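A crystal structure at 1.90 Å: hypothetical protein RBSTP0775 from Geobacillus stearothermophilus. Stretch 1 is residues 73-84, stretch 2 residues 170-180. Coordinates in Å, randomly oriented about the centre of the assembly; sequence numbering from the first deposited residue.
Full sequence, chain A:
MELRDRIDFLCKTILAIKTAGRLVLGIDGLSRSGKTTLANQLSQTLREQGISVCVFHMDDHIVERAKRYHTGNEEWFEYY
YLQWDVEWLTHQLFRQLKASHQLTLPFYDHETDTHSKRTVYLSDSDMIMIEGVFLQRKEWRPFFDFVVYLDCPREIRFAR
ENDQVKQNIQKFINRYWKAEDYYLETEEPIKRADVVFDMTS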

# COMPACT_ATOMS: atom_id res chain seq x y z
N ASN A 73 -21.60 -1.12 -12.09
CA ASN A 73 -21.40 -2.05 -10.99
C ASN A 73 -21.63 -1.33 -9.68
O ASN A 73 -21.63 -0.10 -9.63
CB ASN A 73 -19.97 -2.60 -11.02
CG ASN A 73 -19.66 -3.38 -12.28
OD1 ASN A 73 -20.17 -4.49 -12.47
ND2 ASN A 73 -18.84 -2.81 -13.15
N GLU A 74 -21.83 -2.10 -8.61
CA GLU A 74 -22.02 -1.49 -7.30
C GLU A 74 -20.70 -0.82 -6.96
O GLU A 74 -19.64 -1.29 -7.39
CB GLU A 74 -22.37 -2.55 -6.26
CG GLU A 74 -23.78 -3.11 -6.41
CD GLU A 74 -24.13 -4.13 -5.34
OE1 GLU A 74 -23.91 -3.83 -4.15
OE2 GLU A 74 -24.62 -5.22 -5.69
N GLU A 75 -20.75 0.26 -6.20
CA GLU A 75 -19.54 0.99 -5.86
C GLU A 75 -18.49 0.21 -5.08
O GLU A 75 -17.29 0.46 -5.25
CB GLU A 75 -19.90 2.28 -5.12
CG GLU A 75 -20.67 3.27 -6.00
CD GLU A 75 -20.46 4.71 -5.58
OE1 GLU A 75 -19.29 5.13 -5.48
OE2 GLU A 75 -21.46 5.43 -5.37
N TRP A 76 -18.90 -0.74 -4.25
CA TRP A 76 -17.92 -1.52 -3.49
C TRP A 76 -17.05 -2.31 -4.46
O TRP A 76 -15.84 -2.45 -4.26
CB TRP A 76 -18.60 -2.49 -2.52
CG TRP A 76 -19.18 -3.72 -3.17
CD1 TRP A 76 -20.47 -3.88 -3.62
CD2 TRP A 76 -18.50 -4.94 -3.46
NE1 TRP A 76 -20.62 -5.13 -4.17
CE2 TRP A 76 -19.43 -5.80 -4.09
CE3 TRP A 76 -17.19 -5.39 -3.26
CZ2 TRP A 76 -19.09 -7.09 -4.51
CZ3 TRP A 76 -16.85 -6.68 -3.68
CH2 TRP A 76 -17.80 -7.51 -4.30
N PHE A 77 -17.68 -2.82 -5.51
CA PHE A 77 -17.00 -3.61 -6.53
C PHE A 77 -16.05 -2.74 -7.35
O PHE A 77 -14.96 -3.19 -7.71
CB PHE A 77 -18.04 -4.26 -7.45
CG PHE A 77 -17.46 -5.25 -8.42
CD1 PHE A 77 -17.39 -6.60 -8.09
CD2 PHE A 77 -16.98 -4.83 -9.65
CE1 PHE A 77 -16.85 -7.52 -8.98
CE2 PHE A 77 -16.44 -5.75 -10.55
CZ PHE A 77 -16.37 -7.10 -10.21
N GLU A 78 -16.46 -1.52 -7.65
CA GLU A 78 -15.64 -0.59 -8.42
C GLU A 78 -14.38 -0.25 -7.63
O GLU A 78 -13.27 -0.23 -8.16
CB GLU A 78 -16.40 0.71 -8.70
CG GLU A 78 -17.73 0.54 -9.43
CD GLU A 78 -18.35 1.86 -9.83
OE1 GLU A 78 -18.39 2.78 -8.99
OE2 GLU A 78 -18.81 1.99 -10.98
N TYR A 79 -14.58 0.02 -6.34
CA TYR A 79 -13.49 0.38 -5.45
C TYR A 79 -12.51 -0.77 -5.19
O TYR A 79 -11.29 -0.59 -5.25
CB TYR A 79 -14.08 0.89 -4.13
CG TYR A 79 -13.07 1.32 -3.08
CD1 TYR A 79 -11.92 2.04 -3.43
CD2 TYR A 79 -13.30 1.07 -1.73
CE1 TYR A 79 -11.03 2.49 -2.45
CE2 TYR A 79 -12.42 1.52 -0.75
CZ TYR A 79 -11.29 2.22 -1.11
OH TYR A 79 -10.44 2.68 -0.14
N TYR A 80 -13.03 -1.97 -4.93
CA TYR A 80 -12.17 -3.10 -4.64
C TYR A 80 -11.54 -3.80 -5.85
O TYR A 80 -10.37 -4.19 -5.81
CB TYR A 80 -12.91 -4.15 -3.81
CG TYR A 80 -12.00 -5.23 -3.27
CD1 TYR A 80 -11.19 -5.00 -2.16
CD2 TYR A 80 -11.91 -6.47 -3.91
CE1 TYR A 80 -10.30 -5.96 -1.70
CE2 TYR A 80 -11.02 -7.44 -3.46
CZ TYR A 80 -10.22 -7.18 -2.36
OH TYR A 80 -9.33 -8.13 -1.92
N TYR A 81 -12.31 -3.96 -6.92
CA TYR A 81 -11.82 -4.67 -8.10
C TYR A 81 -11.42 -3.86 -9.33
O TYR A 81 -10.57 -4.31 -10.11
CB TYR A 81 -12.87 -5.70 -8.54
CG TYR A 81 -12.90 -6.95 -7.70
CD1 TYR A 81 -11.81 -7.82 -7.68
CD2 TYR A 81 -14.01 -7.27 -6.93
CE1 TYR A 81 -11.83 -8.98 -6.92
CE2 TYR A 81 -14.05 -8.44 -6.16
CZ TYR A 81 -12.95 -9.29 -6.16
OH TYR A 81 -12.96 -10.43 -5.41
N LEU A 82 -12.02 -2.70 -9.52
CA LEU A 82 -11.70 -1.91 -10.70
C LEU A 82 -10.79 -0.71 -10.51
O LEU A 82 -10.13 -0.28 -11.45
CB LEU A 82 -13.01 -1.44 -11.36
CG LEU A 82 -14.03 -2.54 -11.65
CD1 LEU A 82 -15.23 -1.95 -12.37
CD2 LEU A 82 -13.39 -3.64 -12.49
N GLN A 83 -10.75 -0.16 -9.30
CA GLN A 83 -9.92 1.02 -9.04
C GLN A 83 -8.44 0.81 -9.33
O GLN A 83 -7.73 1.75 -9.70
CB GLN A 83 -10.12 1.49 -7.60
CG GLN A 83 -9.43 2.81 -7.30
CD GLN A 83 -10.20 3.66 -6.32
OE1 GLN A 83 -11.38 3.94 -6.52
NE2 GLN A 83 -9.54 4.09 -5.25
N TRP A 84 -7.97 -0.42 -9.13
CA TRP A 84 -6.57 -0.78 -9.40
C TRP A 84 -6.55 -1.88 -10.46
O TRP A 84 -7.36 -2.80 -10.41
CB TRP A 84 -5.88 -1.31 -8.15
CG TRP A 84 -5.54 -0.27 -7.14
CD1 TRP A 84 -4.39 0.47 -7.08
CD2 TRP A 84 -6.37 0.19 -6.08
NE1 TRP A 84 -4.47 1.37 -6.04
CE2 TRP A 84 -5.67 1.22 -5.41
CE3 TRP A 84 -7.65 -0.17 -5.62
CZ2 TRP A 84 -6.21 1.90 -4.31
CZ3 TRP A 84 -8.18 0.51 -4.53
CH2 TRP A 84 -7.46 1.53 -3.89
N GLN A 170 -24.88 7.51 2.62
CA GLN A 170 -25.22 6.30 1.87
C GLN A 170 -24.15 5.96 0.84
O GLN A 170 -23.78 4.80 0.67
CB GLN A 170 -26.57 6.45 1.18
CG GLN A 170 -27.07 5.16 0.56
CD GLN A 170 -27.24 4.05 1.59
OE1 GLN A 170 -28.11 4.13 2.46
NE2 GLN A 170 -26.40 3.02 1.49
N LYS A 171 -23.65 6.98 0.14
CA LYS A 171 -22.62 6.78 -0.87
C LYS A 171 -21.33 6.25 -0.24
O LYS A 171 -20.68 5.37 -0.79
CB LYS A 171 -22.32 8.09 -1.61
CG LYS A 171 -23.35 8.45 -2.68
CD LYS A 171 -22.93 9.71 -3.44
CE LYS A 171 -21.64 9.51 -4.22
NZ LYS A 171 -21.78 8.54 -5.35
N PHE A 172 -20.98 6.80 0.92
CA PHE A 172 -19.78 6.36 1.62
C PHE A 172 -19.91 4.88 1.98
O PHE A 172 -18.98 4.10 1.79
CB PHE A 172 -19.57 7.17 2.90
CG PHE A 172 -18.38 6.74 3.71
CD1 PHE A 172 -17.09 7.00 3.27
CD2 PHE A 172 -18.56 6.04 4.90
CE1 PHE A 172 -15.99 6.56 4.00
CE2 PHE A 172 -17.46 5.60 5.64
CZ PHE A 172 -16.17 5.86 5.19
N ILE A 173 -21.08 4.51 2.49
CA ILE A 173 -21.35 3.13 2.86
C ILE A 173 -21.25 2.22 1.64
O ILE A 173 -20.60 1.17 1.67
CB ILE A 173 -22.76 2.98 3.47
CG1 ILE A 173 -22.81 3.66 4.83
CG2 ILE A 173 -23.15 1.51 3.56
CD1 ILE A 173 -24.17 3.63 5.48
N ASN A 174 -21.91 2.64 0.56
CA ASN A 174 -21.92 1.88 -0.68
C ASN A 174 -20.54 1.57 -1.22
O ASN A 174 -20.25 0.44 -1.59
CB ASN A 174 -22.70 2.64 -1.76
CG ASN A 174 -24.18 2.73 -1.46
OD1 ASN A 174 -24.65 2.15 -0.48
ND2 ASN A 174 -24.91 3.45 -2.29
N ARG A 175 -19.68 2.58 -1.25
CA ARG A 175 -18.35 2.39 -1.79
C ARG A 175 -17.29 1.92 -0.80
O ARG A 175 -16.73 0.84 -0.96
CB ARG A 175 -17.87 3.68 -2.47
CG ARG A 175 -16.67 3.48 -3.38
CD ARG A 175 -16.25 4.77 -4.07
NE ARG A 175 -15.28 4.52 -5.13
CZ ARG A 175 -15.59 4.06 -6.34
NH1 ARG A 175 -16.85 3.80 -6.65
NH2 ARG A 175 -14.64 3.83 -7.22
N TYR A 176 -17.05 2.71 0.23
CA TYR A 176 -16.02 2.39 1.21
C TYR A 176 -16.32 1.30 2.23
O TYR A 176 -15.60 0.30 2.31
CB TYR A 176 -15.60 3.68 1.92
CG TYR A 176 -14.97 4.66 0.96
CD1 TYR A 176 -13.65 4.50 0.55
CD2 TYR A 176 -15.72 5.69 0.40
CE1 TYR A 176 -13.09 5.34 -0.41
CE2 TYR A 176 -15.17 6.53 -0.56
CZ TYR A 176 -13.85 6.35 -0.96
OH TYR A 176 -13.30 7.17 -1.92
N TRP A 177 -17.38 1.48 3.01
CA TRP A 177 -17.74 0.50 4.03
C TRP A 177 -17.93 -0.92 3.48
O TRP A 177 -17.39 -1.87 4.03
CB TRP A 177 -19.00 0.96 4.78
CG TRP A 177 -19.57 -0.05 5.72
CD1 TRP A 177 -20.42 -1.07 5.41
CD2 TRP A 177 -19.30 -0.17 7.13
NE1 TRP A 177 -20.71 -1.81 6.53
CE2 TRP A 177 -20.03 -1.28 7.60
CE3 TRP A 177 -18.51 0.56 8.03
CZ2 TRP A 177 -20.00 -1.69 8.94
CZ3 TRP A 177 -18.48 0.15 9.36
CH2 TRP A 177 -19.22 -0.96 9.80
N LYS A 178 -18.68 -1.07 2.39
CA LYS A 178 -18.91 -2.39 1.83
C LYS A 178 -17.65 -3.03 1.26
O LYS A 178 -17.45 -4.24 1.40
CB LYS A 178 -20.02 -2.33 0.77
CG LYS A 178 -21.40 -2.08 1.37
CD LYS A 178 -22.47 -1.79 0.30
CE LYS A 178 -22.70 -2.98 -0.63
NZ LYS A 178 -23.72 -2.64 -1.67
N ALA A 179 -16.80 -2.24 0.62
CA ALA A 179 -15.56 -2.77 0.06
C ALA A 179 -14.66 -3.23 1.20
O ALA A 179 -14.06 -4.30 1.14
CB ALA A 179 -14.85 -1.69 -0.75
N GLU A 180 -14.58 -2.42 2.25
CA GLU A 180 -13.77 -2.75 3.41
C GLU A 180 -14.28 -4.02 4.08
O GLU A 180 -13.49 -4.90 4.45
CB GLU A 180 -13.79 -1.58 4.40
CG GLU A 180 -13.16 -0.32 3.82
CD GLU A 180 -13.29 0.88 4.73
OE1 GLU A 180 -13.97 0.78 5.78
OE2 GLU A 180 -12.71 1.93 4.39
O HOH W 1 -23.81 4.67 -4.69
O HOH W 2 -18.65 7.60 -4.78
O HOH W 3 -10.64 2.03 2.68
O HOH W 4 -12.79 5.69 -4.54

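The helix that begins just after Glu 74 packs against the helix of residues 170-180, the axes crossing at -44° with a closest approach of 7.3 Å. The backbones come nearest at Trp 76 and Arg 175, whose CA atoms lie 4.3 Å apart. One turn further on, Ala 179 CB points toward the first helix and sits 3.3 Å from Tyr 79 CD2 and 4.2 Å from Trp 76 CB. Alongside, the edge of the Tyr 176 ring meets one face of the Tyr 79 ring, with planes at 65°.

Arg 175 is the main donor of the interface. Its extended side chain brings NH1 within 3.0 Å of both Glu 75 OE1 and Glu 78 OE1, forming two salt bridges, so that one nitrogen serves two carboxylates. NH2 gives a weak hydrogen bond to Gln 83 OE1 (3.3 Å) and is also bonded elsewhere in the structure. NE donates to water 4, which in turn donates to Gln 83 OE1 and contacts Tyr 176 OH at 3.1 Å, so all three guanidinium nitrogens are satisfied.

Glu 75 uses both carboxylate oxygens. While OE1 takes the arginine, OE2 accepts from Lys 171 NZ at 3.1 Å; water 2 donates to OE1, and water 1 donates to OE2 while accepting from Asn 174 ND2. The other amide atom, Asn 174 OD1, accepts from Gln 170 NE2 (2.8 Å) within its own helix. At the N-cap position of the first helix, Glu 74 OE1 pairs with Lys 178 NZ at 2.8 Å in a further salt bridge. Water 3 links Tyr 79 OH to Glu 180 OE2, to which it donates. By contrast, Trp 76 N lies 3.2 Å from Asn 174 O, but the poor angle rules out a hydrogen bond.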